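Local coordinates for protein agmatinase (Burkholderia thailandensis, PDB 4DZ4) that probably hydrolyses agmatine to putrescine and urea at a centre of two manganese ions, at residues B[72-77]-B[133-138]; B[85-90]-B[274-279]; B[213-218]-B[226-231]; B[286-291]-B[306-311]. All coordinates share one frame; numbering follows the deposited sequence.

Interaction 1. Residues B[72-77]-B[133-138]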
loop_
_atom_site.group_PDB
_atom_site.type_symbol
_atom_site.label_atom_id
_atom_site.label_comp_id
_atom_site.label_asym_id
_atom_site.label_seq_id
_atom_site.Cartn_x
_atom_site.Cartn_y
_atom_site.Cartn_z
ATOM N N ALA B 72 3.089 -2.231 -16.917
ATOM C CA ALA B 72 2.868 -1.064 -16.056
ATOM C C ALA B 72 2.965 0.221 -16.871
ATOM O O ALA B 72 2.169 1.146 -16.678
ATOM C CB ALA B 72 3.865 -1.044 -14.896
ATOM N N VAL B 73 3.946 0.290 -17.758
ATOM C CA VAL B 73 4.124 1.485 -18.583
ATOM C C VAL B 73 2.947 1.640 -19.575
ATOM O O VAL B 73 2.441 2.748 -19.755
ATOM C CB VAL B 73 5.484 1.476 -19.304
ATOM C CG1 VAL B 73 5.607 2.700 -20.233
ATOM C CG2 VAL B 73 6.602 1.496 -18.253
ATOM N N ARG B 74 2.500 0.538 -20.186
ATOM C CA ARG B 74 1.294 0.591 -21.004
ATOM C C ARG B 74 0.082 1.151 -20.252
ATOM O O ARG B 74 -0.590 2.064 -20.743
ATOM C CB ARG B 74 0.964 -0.780 -21.607
ATOM C CG ARG B 74 1.963 -1.200 -22.663
ATOM C CD ARG B 74 1.605 -2.586 -23.152
ATOM N NE ARG B 74 2.482 -3.033 -24.257
ATOM C CZ ARG B 74 3.429 -3.979 -24.200
ATOM N NH1 ARG B 74 3.666 -4.706 -23.091
ATOM N NH2 ARG B 74 4.105 -4.262 -25.305
ATOM N N ALA B 75 -0.197 0.607 -19.060
ATOM C CA ALA B 75 -1.325 1.078 -18.259
ATOM C C ALA B 75 -1.176 2.558 -17.899
ATOM O O ALA B 75 -2.168 3.282 -17.846
ATOM C CB ALA B 75 -1.493 0.233 -16.991
ATOM N N ALA B 76 0.054 3.003 -17.640
ATOM C CA ALA B 76 0.301 4.378 -17.243
ATOM C C ALA B 76 0.241 5.374 -18.393
ATOM O O ALA B 76 0.357 6.585 -18.159
ATOM C CB ALA B 76 1.668 4.470 -16.570
ATOM N N SER B 77 0.133 4.874 -19.619
ATOM C CA SER B 77 0.172 5.746 -20.799
ATOM C C SER B 77 -1.231 6.247 -21.226
ATOM O O SER B 77 -1.338 7.004 -22.186
ATOM C CB SER B 77 0.866 5.027 -21.970
ATOM O OG SER B 77 0.012 4.004 -22.504
ATOM N N LEU B 133 11.302 1.449 -29.994
ATOM C CA LEU B 133 11.175 2.033 -28.650
ATOM C C LEU B 133 10.800 0.879 -27.708
ATOM O O LEU B 133 9.674 0.365 -27.754
ATOM C CB LEU B 133 10.069 3.098 -28.682
ATOM C CG LEU B 133 9.801 3.820 -27.362
ATOM C CD1 LEU B 133 11.075 4.305 -26.727
ATOM C CD2 LEU B 133 8.808 4.980 -27.555
ATOM N N THR B 134 11.748 0.444 -26.888
ATOM C CA THR B 134 11.554 -0.790 -26.135
ATOM C C THR B 134 11.319 -0.489 -24.650
ATOM O O THR B 134 11.983 0.363 -24.079
ATOM C CB THR B 134 12.754 -1.727 -26.344
ATOM O OG1 THR B 134 12.963 -1.910 -27.758
ATOM C CG2 THR B 134 12.485 -3.122 -25.731
ATOM N N LEU B 135 10.350 -1.183 -24.062
ATOM C CA LEU B 135 9.997 -0.993 -22.639
ATOM C C LEU B 135 10.554 -2.188 -21.880
ATOM O O LEU B 135 10.241 -3.329 -22.232
ATOM C CB LEU B 135 8.476 -0.955 -22.480
ATOM C CG LEU B 135 7.742 0.068 -23.357
ATOM C CD1 LEU B 135 6.208 0.002 -23.161
ATOM C CD2 LEU B 135 8.294 1.468 -23.073
ATOM N N GLY B 136 11.357 -1.921 -20.845
ATOM C CA GLY B 136 11.866 -2.967 -19.989
ATOM C C GLY B 136 10.924 -3.244 -18.801
ATOM O O GLY B 136 9.932 -2.562 -18.619
ATOM N N GLY B 137 11.243 -4.219 -17.942
ATOM C CA GLY B 137 12.427 -5.063 -18.074
ATOM C C GLY B 137 13.657 -4.395 -17.461
ATOM O O GLY B 137 13.791 -3.157 -17.419
ATOM N N ASP B 138 14.566 -5.232 -16.989
ATOM C CA ASP B 138 15.795 -4.711 -16.381
ATOM C C ASP B 138 16.806 -4.255 -17.434
ATOM O O ASP B 138 16.641 -4.506 -18.639
ATOM C CB ASP B 138 16.361 -5.678 -15.315
ATOM C CG ASP B 138 17.091 -6.905 -15.922
ATOM O OD1 ASP B 138 17.910 -6.730 -16.860
ATOM O OD2 ASP B 138 16.887 -8.039 -15.398
#

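Interaction 2. Residues B[85-90]-B[274-279]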
loop_
_atom_site.group_PDB
_atom_site.type_symbol
_atom_site.label_atom_id
_atom_site.label_comp_id
_atom_site.label_asym_id
_atom_site.label_seq_id
_atom_site.Cartn_x
_atom_site.Cartn_y
_atom_site.Cartn_z
ATOM N N PRO B 85 0.334 15.601 -27.017
ATOM C CA PRO B 85 1.425 15.765 -26.049
ATOM C C PRO B 85 1.851 17.223 -25.890
ATOM O O PRO B 85 1.808 18.001 -26.865
ATOM C CB PRO B 85 2.548 14.905 -26.658
ATOM C CG PRO B 85 1.777 13.781 -27.304
ATOM C CD PRO B 85 0.654 14.541 -27.997
ATOM N N TYR B 86 2.212 17.588 -24.655
ATOM C CA TYR B 86 2.631 18.929 -24.315
ATOM C C TYR B 86 4.161 18.992 -24.197
ATOM O O TYR B 86 4.751 18.064 -23.658
ATOM C CB TYR B 86 1.992 19.343 -22.988
ATOM C CG TYR B 86 2.125 20.815 -22.730
ATOM C CD1 TYR B 86 1.218 21.709 -23.294
ATOM C CD2 TYR B 86 3.176 21.316 -21.958
ATOM C CE1 TYR B 86 1.333 23.074 -23.088
ATOM C CE2 TYR B 86 3.308 22.676 -21.743
ATOM C CZ TYR B 86 2.381 23.543 -22.315
ATOM O OH TYR B 86 2.476 24.873 -22.132
ATOM N N PRO B 87 4.816 20.084 -24.672
ATOM C CA PRO B 87 4.316 21.316 -25.263
ATOM C C PRO B 87 4.179 21.200 -26.779
ATOM O O PRO B 87 3.833 22.182 -27.428
ATOM C CB PRO B 87 5.427 22.327 -24.931
ATOM C CG PRO B 87 6.679 21.504 -24.968
ATOM C CD PRO B 87 6.289 20.127 -24.495
ATOM N N TRP B 88 4.457 19.999 -27.308
ATOM C CA TRP B 88 4.437 19.705 -28.757
ATOM C C TRP B 88 3.229 20.228 -29.493
ATOM O O TRP B 88 3.345 20.919 -30.532
ATOM C CB TRP B 88 4.520 18.189 -28.946
ATOM C CG TRP B 88 5.716 17.579 -28.249
ATOM C CD1 TRP B 88 5.744 16.843 -27.050
ATOM C CD2 TRP B 88 7.112 17.649 -28.699
ATOM N NE1 TRP B 88 7.038 16.459 -26.744
ATOM C CE2 TRP B 88 7.909 16.911 -27.708
ATOM C CE3 TRP B 88 7.755 18.233 -29.786
ATOM C CZ2 TRP B 88 9.293 16.777 -27.833
ATOM C CZ3 TRP B 88 9.147 18.086 -29.904
ATOM C CH2 TRP B 88 9.893 17.386 -28.949
ATOM N N GLY B 89 2.045 19.862 -29.011
ATOM C CA GLY B 89 0.814 20.461 -29.529
ATOM C C GLY B 89 0.362 19.895 -30.866
ATOM O O GLY B 89 -0.409 20.537 -31.583
ATOM N N PHE B 90 0.863 18.714 -31.212
ATOM C CA PHE B 90 0.353 17.983 -32.367
ATOM C C PHE B 90 -0.047 16.595 -31.904
ATOM O O PHE B 90 0.419 16.132 -30.864
ATOM C CB PHE B 90 1.402 17.935 -33.504
ATOM C CG PHE B 90 2.773 17.466 -33.071
ATOM C CD1 PHE B 90 2.999 16.138 -32.713
ATOM C CD2 PHE B 90 3.847 18.360 -33.031
ATOM C CE1 PHE B 90 4.255 15.715 -32.306
ATOM C CE2 PHE B 90 5.106 17.939 -32.632
ATOM C CZ PHE B 90 5.315 16.619 -32.276
ATOM N N ILE B 274 15.164 17.793 -20.575
ATOM C CA ILE B 274 16.325 17.311 -21.341
ATOM C C ILE B 274 15.881 16.494 -22.562
ATOM O O ILE B 274 16.262 16.817 -23.691
ATOM C CB ILE B 274 17.302 16.500 -20.455
ATOM C CG1 ILE B 274 17.869 17.390 -19.340
ATOM C CG2 ILE B 274 18.449 15.932 -21.296
ATOM C CD1 ILE B 274 18.484 16.578 -18.198
ATOM N N VAL B 275 15.056 15.477 -22.351
ATOM C CA VAL B 275 14.623 14.601 -23.454
ATOM C C VAL B 275 13.920 15.381 -24.554
ATOM O O VAL B 275 14.215 15.201 -25.756
ATOM C CB VAL B 275 13.768 13.418 -22.956
ATOM C CG1 VAL B 275 13.193 12.604 -24.133
ATOM C CG2 VAL B 275 14.652 12.507 -22.098
ATOM N N ARG B 276 13.056 16.305 -24.153
ATOM C CA ARG B 276 12.311 17.093 -25.117
ATOM C C ARG B 276 13.188 17.967 -26.003
ATOM O O ARG B 276 12.759 18.357 -27.099
ATOM C CB ARG B 276 11.265 17.951 -24.424
ATOM C CG ARG B 276 10.089 17.134 -23.894
ATOM C CD ARG B 276 9.208 18.016 -23.033
ATOM N NE ARG B 276 8.211 17.227 -22.281
ATOM C CZ ARG B 276 7.493 17.742 -21.283
ATOM N NH1 ARG B 276 7.667 19.020 -20.936
ATOM N NH2 ARG B 276 6.604 16.997 -20.640
ATOM N N GLY B 277 14.401 18.268 -25.551
ATOM C CA GLY B 277 15.284 19.161 -26.299
ATOM C C GLY B 277 16.239 18.447 -27.256
ATOM O O GLY B 277 17.098 19.092 -27.877
ATOM N N LEU B 278 16.114 17.118 -27.350
ATOM C CA LEU B 278 17.095 16.300 -28.078
ATOM C C LEU B 278 16.797 16.123 -29.572
ATOM O O LEU B 278 17.302 15.196 -30.194
ATOM C CB LEU B 278 17.254 14.936 -27.408
ATOM C CG LEU B 278 18.048 15.007 -26.107
ATOM C CD1 LEU B 278 18.042 13.637 -25.472
ATOM C CD2 LEU B 278 19.461 15.512 -26.298
ATOM N N GLY B 279 15.998 17.019 -30.129
ATOM C CA GLY B 279 15.629 16.984 -31.554
ATOM C C GLY B 279 16.752 17.012 -32.576
ATOM O O GLY B 279 16.560 16.579 -33.715
#

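Interaction 3. Residues B[213-218]-B[226-231]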
loop_
_atom_site.group_PDB
_atom_site.type_symbol
_atom_site.label_atom_id
_atom_site.label_comp_id
_atom_site.label_asym_id
_atom_site.label_seq_id
_atom_site.Cartn_x
_atom_site.Cartn_y
_atom_site.Cartn_z
ATOM N N ASN B 213 31.784 9.935 -20.955
ATOM C CA ASN B 213 31.491 11.236 -20.322
ATOM C C ASN B 213 30.389 11.081 -19.281
ATOM O O ASN B 213 29.356 10.481 -19.569
ATOM C CB ASN B 213 31.068 12.241 -21.366
ATOM C CG ASN B 213 32.131 12.428 -22.418
ATOM O OD1 ASN B 213 33.158 13.043 -22.154
ATOM N ND2 ASN B 213 31.911 11.874 -23.603
ATOM N N VAL B 214 30.612 11.617 -18.072
ATOM C CA VAL B 214 29.634 11.459 -16.970
ATOM C C VAL B 214 29.179 12.844 -16.520
ATOM O O VAL B 214 30.017 13.703 -16.198
ATOM C CB VAL B 214 30.244 10.696 -15.766
ATOM C CG1 VAL B 214 29.304 10.689 -14.556
ATOM C CG2 VAL B 214 30.584 9.249 -16.161
ATOM N N LEU B 215 27.864 13.056 -16.525
ATOM C CA LEU B 215 27.252 14.265 -15.991
ATOM C C LEU B 215 26.466 13.760 -14.774
ATOM O O LEU B 215 25.357 13.248 -14.921
ATOM C CB LEU B 215 26.347 14.943 -17.025
ATOM C CG LEU B 215 26.963 15.266 -18.396
ATOM C CD1 LEU B 215 25.953 15.916 -19.345
ATOM C CD2 LEU B 215 28.192 16.175 -18.195
ATOM N N ASP B 216 27.073 13.859 -13.588
ATOM C CA ASP B 216 26.449 13.222 -12.435
ATOM C C ASP B 216 25.209 13.987 -11.965
ATOM O O ASP B 216 24.935 15.101 -12.442
ATOM C CB ASP B 216 27.476 12.876 -11.322
ATOM C CG ASP B 216 28.060 14.085 -10.600
ATOM O OD1 ASP B 216 27.619 15.250 -10.778
ATOM O OD2 ASP B 216 29.016 13.847 -9.814
ATOM N N ALA B 217 24.405 13.357 -11.102
ATOM C CA ALA B 217 23.218 14.031 -10.592
ATOM C C ALA B 217 23.535 15.442 -10.054
ATOM O O ALA B 217 22.834 16.398 -10.383
ATOM C CB ALA B 217 22.527 13.178 -9.522
ATOM N N ALA B 218 24.595 15.578 -9.257
ATOM C CA ALA B 218 24.953 16.894 -8.709
ATOM C C ALA B 218 25.226 17.903 -9.824
ATOM O O ALA B 218 24.860 19.079 -9.718
ATOM C CB ALA B 218 26.171 16.805 -7.807
ATOM N N ARG B 226 19.085 22.824 -19.526
ATOM C CA ARG B 226 19.531 23.340 -20.831
ATOM C C ARG B 226 21.022 23.049 -20.997
ATOM O O ARG B 226 21.459 22.598 -22.049
ATOM C CB ARG B 226 19.230 24.846 -21.013
ATOM N N ALA B 227 21.800 23.293 -19.946
ATOM C CA ALA B 227 23.238 23.041 -19.982
ATOM C C ALA B 227 23.547 21.550 -20.218
ATOM O O ALA B 227 24.462 21.192 -20.963
ATOM C CB ALA B 227 23.900 23.546 -18.707
ATOM N N THR B 228 22.737 20.694 -19.603
ATOM C CA THR B 228 22.915 19.247 -19.715
ATOM C C THR B 228 22.611 18.818 -21.144
ATOM O O THR B 228 23.379 18.094 -21.778
ATOM C CB THR B 228 21.964 18.520 -18.747
ATOM O OG1 THR B 228 22.282 18.911 -17.399
ATOM C CG2 THR B 228 22.090 17.022 -18.894
ATOM N N LEU B 229 21.478 19.301 -21.638
ATOM C CA LEU B 229 21.047 19.024 -22.981
ATOM C C LEU B 229 22.112 19.465 -23.990
ATOM O O LEU B 229 22.410 18.750 -24.948
ATOM C CB LEU B 229 19.725 19.753 -23.191
ATOM C CG LEU B 229 19.150 20.024 -24.546
ATOM C CD1 LEU B 229 18.966 18.669 -25.224
ATOM C CD2 LEU B 229 17.824 20.701 -24.260
ATOM N N GLU B 230 22.688 20.641 -23.771
ATOM C CA GLU B 230 23.689 21.163 -24.703
ATOM C C GLU B 230 24.995 20.369 -24.660
ATOM O O GLU B 230 25.632 20.143 -25.699
ATOM C CB GLU B 230 23.885 22.678 -24.506
ATOM C CG GLU B 230 22.628 23.458 -24.899
ATOM C CD GLU B 230 22.708 24.953 -24.632
ATOM O OE1 GLU B 230 23.731 25.410 -24.076
ATOM O OE2 GLU B 230 21.746 25.681 -24.977
ATOM N N ARG B 231 25.362 19.895 -23.467
ATOM C CA ARG B 231 26.542 19.049 -23.331
ATOM C C ARG B 231 26.339 17.689 -24.046
ATOM O O ARG B 231 27.254 17.213 -24.726
ATOM C CB ARG B 231 26.929 18.855 -21.844
ATOM C CG ARG B 231 28.188 18.008 -21.624
ATOM C CD ARG B 231 29.464 18.622 -22.205
ATOM N NE ARG B 231 29.800 19.871 -21.526
ATOM C CZ ARG B 231 30.457 19.944 -20.370
ATOM N NH1 ARG B 231 30.882 18.840 -19.765
ATOM N NH2 ARG B 231 30.701 21.133 -19.823
#

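Interaction 4. Residues B[286-291]-B[306-311]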
loop_
_atom_site.group_PDB
_atom_site.type_symbol
_atom_site.label_atom_id
_atom_site.label_comp_id
_atom_site.label_asym_id
_atom_site.label_seq_id
_atom_site.Cartn_x
_atom_site.Cartn_y
_atom_site.Cartn_z
ATOM N N ALA B 286 15.675 3.552 -28.933
ATOM C CA ALA B 286 15.633 3.952 -27.511
ATOM C C ALA B 286 14.964 2.897 -26.658
ATOM O O ALA B 286 14.220 2.067 -27.172
ATOM C CB ALA B 286 14.912 5.287 -27.342
ATOM N N ASP B 287 15.190 2.977 -25.347
ATOM C CA ASP B 287 14.457 2.125 -24.426
ATOM C C ASP B 287 14.249 2.847 -23.097
ATOM O O ASP B 287 14.926 3.840 -22.812
ATOM C CB ASP B 287 15.115 0.722 -24.304
ATOM C CG ASP B 287 16.513 0.763 -23.720
ATOM O OD1 ASP B 287 16.755 1.490 -22.727
ATOM O OD2 ASP B 287 17.392 0.037 -24.234
ATOM N N VAL B 288 13.261 2.370 -22.348
ATOM C CA VAL B 288 12.942 2.921 -21.044
ATOM C C VAL B 288 12.800 1.700 -20.136
ATOM O O VAL B 288 11.921 0.866 -20.362
ATOM C CB VAL B 288 11.628 3.721 -21.091
ATOM C CG1 VAL B 288 11.341 4.322 -19.713
ATOM C CG2 VAL B 288 11.699 4.794 -22.189
ATOM N N VAL B 289 13.685 1.601 -19.142
ATOM C CA VAL B 289 13.848 0.340 -18.400
ATOM C C VAL B 289 13.714 0.524 -16.888
ATOM O O VAL B 289 13.718 1.658 -16.379
ATOM C CB VAL B 289 15.227 -0.291 -18.668
ATOM C CG1 VAL B 289 15.331 -0.643 -20.172
ATOM C CG2 VAL B 289 16.378 0.645 -18.247
ATOM N N GLU B 290 13.571 -0.629 -16.220
ATOM C CA GLU B 290 13.685 -0.813 -14.756
ATOM C C GLU B 290 12.428 -0.355 -14.000
ATOM O O GLU B 290 12.466 -0.246 -12.772
ATOM C CB GLU B 290 14.961 -0.168 -14.187
ATOM C CG GLU B 290 16.283 -0.815 -14.670
ATOM C CD GLU B 290 16.651 -2.136 -13.965
ATOM O OE1 GLU B 290 15.950 -2.618 -13.058
ATOM O OE2 GLU B 290 17.675 -2.718 -14.330
ATOM N N VAL B 291 11.317 -0.125 -14.696
ATOM C CA VAL B 291 10.055 0.098 -13.949
ATOM C C VAL B 291 9.637 -1.237 -13.277
ATOM O O VAL B 291 9.551 -2.274 -13.956
ATOM C CB VAL B 291 8.946 0.627 -14.875
ATOM C CG1 VAL B 291 7.623 0.684 -14.108
ATOM C CG2 VAL B 291 9.319 2.039 -15.432
ATOM N N ALA B 306 6.238 6.458 -19.001
ATOM C CA ALA B 306 5.349 6.654 -20.171
ATOM C C ALA B 306 5.555 8.045 -20.803
ATOM O O ALA B 306 5.576 8.159 -22.036
ATOM C CB ALA B 306 3.885 6.422 -19.809
ATOM N N HIS B 307 5.772 9.068 -19.965
ATOM C CA HIS B 307 6.049 10.437 -20.480
ATOM C C HIS B 307 7.339 10.433 -21.277
ATOM O O HIS B 307 7.408 11.047 -22.340
ATOM C CB HIS B 307 6.160 11.449 -19.332
ATOM C CG HIS B 307 4.842 12.055 -18.901
ATOM N ND1 HIS B 307 4.423 13.289 -19.338
ATOM C CD2 HIS B 307 3.847 11.574 -18.054
ATOM C CE1 HIS B 307 3.227 13.578 -18.768
ATOM N NE2 HIS B 307 2.881 12.532 -17.966
ATOM N N VAL B 308 8.390 9.794 -20.750
ATOM C CA VAL B 308 9.691 9.714 -21.469
ATOM C C VAL B 308 9.475 9.075 -22.844
ATOM O O VAL B 308 9.908 9.613 -23.863
ATOM C CB VAL B 308 10.779 8.993 -20.644
ATOM C CG1 VAL B 308 12.060 8.755 -21.486
ATOM C CG2 VAL B 308 11.074 9.814 -19.384
ATOM N N ALA B 309 8.734 7.972 -22.860
ATOM C CA ALA B 309 8.480 7.224 -24.096
ATOM C C ALA B 309 7.677 8.095 -25.058
ATOM O O ALA B 309 7.952 8.109 -26.264
ATOM C CB ALA B 309 7.728 5.922 -23.782
ATOM N N CYS B 310 6.734 8.865 -24.521
ATOM C CA CYS B 310 5.888 9.708 -25.358
ATOM C C CYS B 310 6.751 10.798 -26.011
ATOM O O CYS B 310 6.671 11.038 -27.227
ATOM C CB CYS B 310 4.750 10.323 -24.526
ATOM S SG CYS B 310 3.784 11.583 -25.417
ATOM N N ASP B 311 7.612 11.409 -25.220
ATOM C CA ASP B 311 8.510 12.424 -25.774
ATOM C C ASP B 311 9.482 11.881 -26.812
ATOM O O ASP B 311 9.769 12.577 -27.788
ATOM C CB ASP B 311 9.202 13.191 -24.646
ATOM C CG ASP B 311 8.234 14.151 -23.937
ATOM O OD1 ASP B 311 7.321 14.682 -24.605
ATOM O OD2 ASP B 311 8.388 14.390 -22.715
#

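Interaction 1. Residues B[72-77]-B[133-138]
Val73, midway along helix 69-76, and Leu135, on strand 131-136, mark the closest backbone approach of the two segments, with 7.6 Å from Val73 CA to Leu135 CA. This is a helix lying on the central parallel sheet of the arginase-family α/β fold. The CB atoms of both residues point at the opposing segment, and the meeting is entirely apolar. Val73 CG1 lies 4.0 Å from Leu135 CD1 and 4.1 Å from Leu135 CD2, so a single valine methyl meets both branches of the leucine fork. A first torsion of 176° places that methyl trans to the valine backbone N. Ala305 of helix 300-323 and Val51 of strand 49-54 extend this buried layer next to Val73 and Leu135 respectively.

Arg74 contributes only the start of its chain: Arg74 CG is 4.4 Å from Leu135 CD1, a loose approach. The guanidinium belongs to other partners, forming salt bridges through NE to Asp100 and through NH1 to Asp103. Beyond Leu135, a cis peptide joins Gly136 to Gly137 as the chain leaves the strand toward the manganese ligand His139. Where the helix closes, Arg74 O accepts two bonds from the same residue: Ser77 N at 3.1 Å and Ser77 OG at 2.7 Å, the hydroxyl oxygen lying 19° out of the carbonyl plane.

Interaction 2. Residues B[85-90]-B[274-279]
Pro87 and Arg276 bring the backbones closest, yet Pro87 CA and Arg276 CA are still 9.0 Å apart: segment 85-90 is an irregular turn with a cis peptide before Pro87, and the arginine side chain spans the gap. Arg276 CG lies trans to the carbonyl carbon, and the chain runs extended from there to NE, which carries the guanidinium to the turn, one face against Tyr86 O and Pro87 CD. Tyr86 O stands above the centre of that flat group, 3.6 Å from Arg276 CZ. On the same face, Pro87 CD is also 3.9 Å from Arg276 CD.

The contact joins the loop between helix 69-76 and strand 98-103 to the end of helix 268-276, at the surface of the α/β fold. Trp88 meets the base of the arginine: Trp88 CZ2 is 4.0 Å from Arg276 CG, while Trp88 CH2 is 3.5 Å from Arg276 O, and the indole and guanidinium planes are 79° apart. Asp311 of helix 300-323 fixes both groups, with OD1 accepting from Trp88 NE1 and OD2 forming a salt bridge with Arg276 NE. Away from the arginine, Tyr86 OH is hydrogen-bonded to Asp216 OD2 of a neighbouring subunit.

Interaction 3. Residues B[213-218]-B[226-231]
Thr228 is the first residue along 226-231 to reach the strand: its CG2 lies 4.0 Å from Leu215 CD1, and the 7.6 Å from Thr228 CA to Leu215 CA is the closest backbone approach. A first torsion of -61° sets the two branches of the threonine to different tasks. CG2, trans to the backbone N, is given to the leucine, whereas OG1 is hydrogen-bonded to Gly224 O, so the polar branch is satisfied locally while the methyl packs.

Leu229 comes next; its CB points away from the strand, and its side chain packs on Leu278. Two residues further on, Arg231 turns back to Leu215. Its CG departs trans to the backbone N, and the chain then bends at both following torsions (63° and 65°), folding the arm instead of extending it. Arg231 CG fits against the leucine fork, 3.8 Å from Leu215 CD1 and 3.9 Å from Leu215 CD2. Arg231 NH1 is 4.1 Å from Leu215 CD2, with the guanidinium plane set obliquely to that methyl.

Leu215 belongs to strand 213-216, the outermost strand of the sheet on this side within the chain, and helix 225-236 covers it. Strand 198-202 binds it by backbone hydrogen bonds, and its Val200 also touches Thr228. Just after Leu215, Asp216 takes the N-cap position of helix 217-223, where its OD1 accepts from Trp219 N.

Across the contact the chemistry is van der Waals alone. The Thr228 methyl and the aliphatic stem of the otherwise exposed Arg231 cover a buried leucine at the sheet margin, which implies that Arg231 serves this contact mainly through the aliphatic part of its side chain, not its charge.

Interaction 4. Residues B[286-291]-B[306-311]
Val288 and Val308 meet methyl to methyl, with Val288 CG2 4.0 Å from Val308 CG1. The same Val288 CG2 lies 4.4 Å from Ala309 CB and equally far from Ala309 N, so one methyl serves two consecutive helix residues. Val288 has a first torsion of -178°, which puts CG1 trans to the backbone N and leaves CG2, the branch beside that N, to meet the helix. Small side chains permit a close approach: Val288 CA and Ala309 CA are only 6.9 Å apart.

The next shell is apolar as well. Ala305, one helical turn before Ala309, also touches Val288, while Leu272 of helix 268-276 and Phe245 of strand 240-246 pack on Val308.

Further out, the strand itself is held from both sides. Backbone bonds tie Val288 to Thr134 and Asp287 to Leu243 and Phe245. The carboxylate of Asp287 is gripped by hydroxyl groups, OD1 by that of Thr244 and OD2 by those of Tyr242 and Thr142. After the strand, Glu290 OE2 is hydrogen-bonded to the backbone N of the manganese ligand His139 and to His179 ND1, a plausible second-shell support for the metal site. The Val288 side chain is about 8 Å from that of the metal ligand Asp246. A central strand backed by a helix, with its carboxyl end leading to the dinuclear manganese centre, is characteristic of the arginase fold.

Interactions 1 and 4 form the core: their strands, 131-136 and 282-289, are neighbours in the sheet, and a probable hydrogen bond of 2.9 Å runs from Gly136 N to Val288 O. Both are methyl packing of a helix on a strand. Interaction 3 uses the same plan at the far margin of the sheet, where an arginine stem joins the apolar layer. Interaction 2 differs, lying at the surface and placing a backbone carbonyl and a proline ring over one face of a guanidinium, with an indole against the arginine stem. It connects to interaction 4 through Asp311 on segment 306-311, and to interaction 3 through Leu278 CD2 and Leu229 CD1, 3.4 Å apart. Interactions 1 and 3 do not touch.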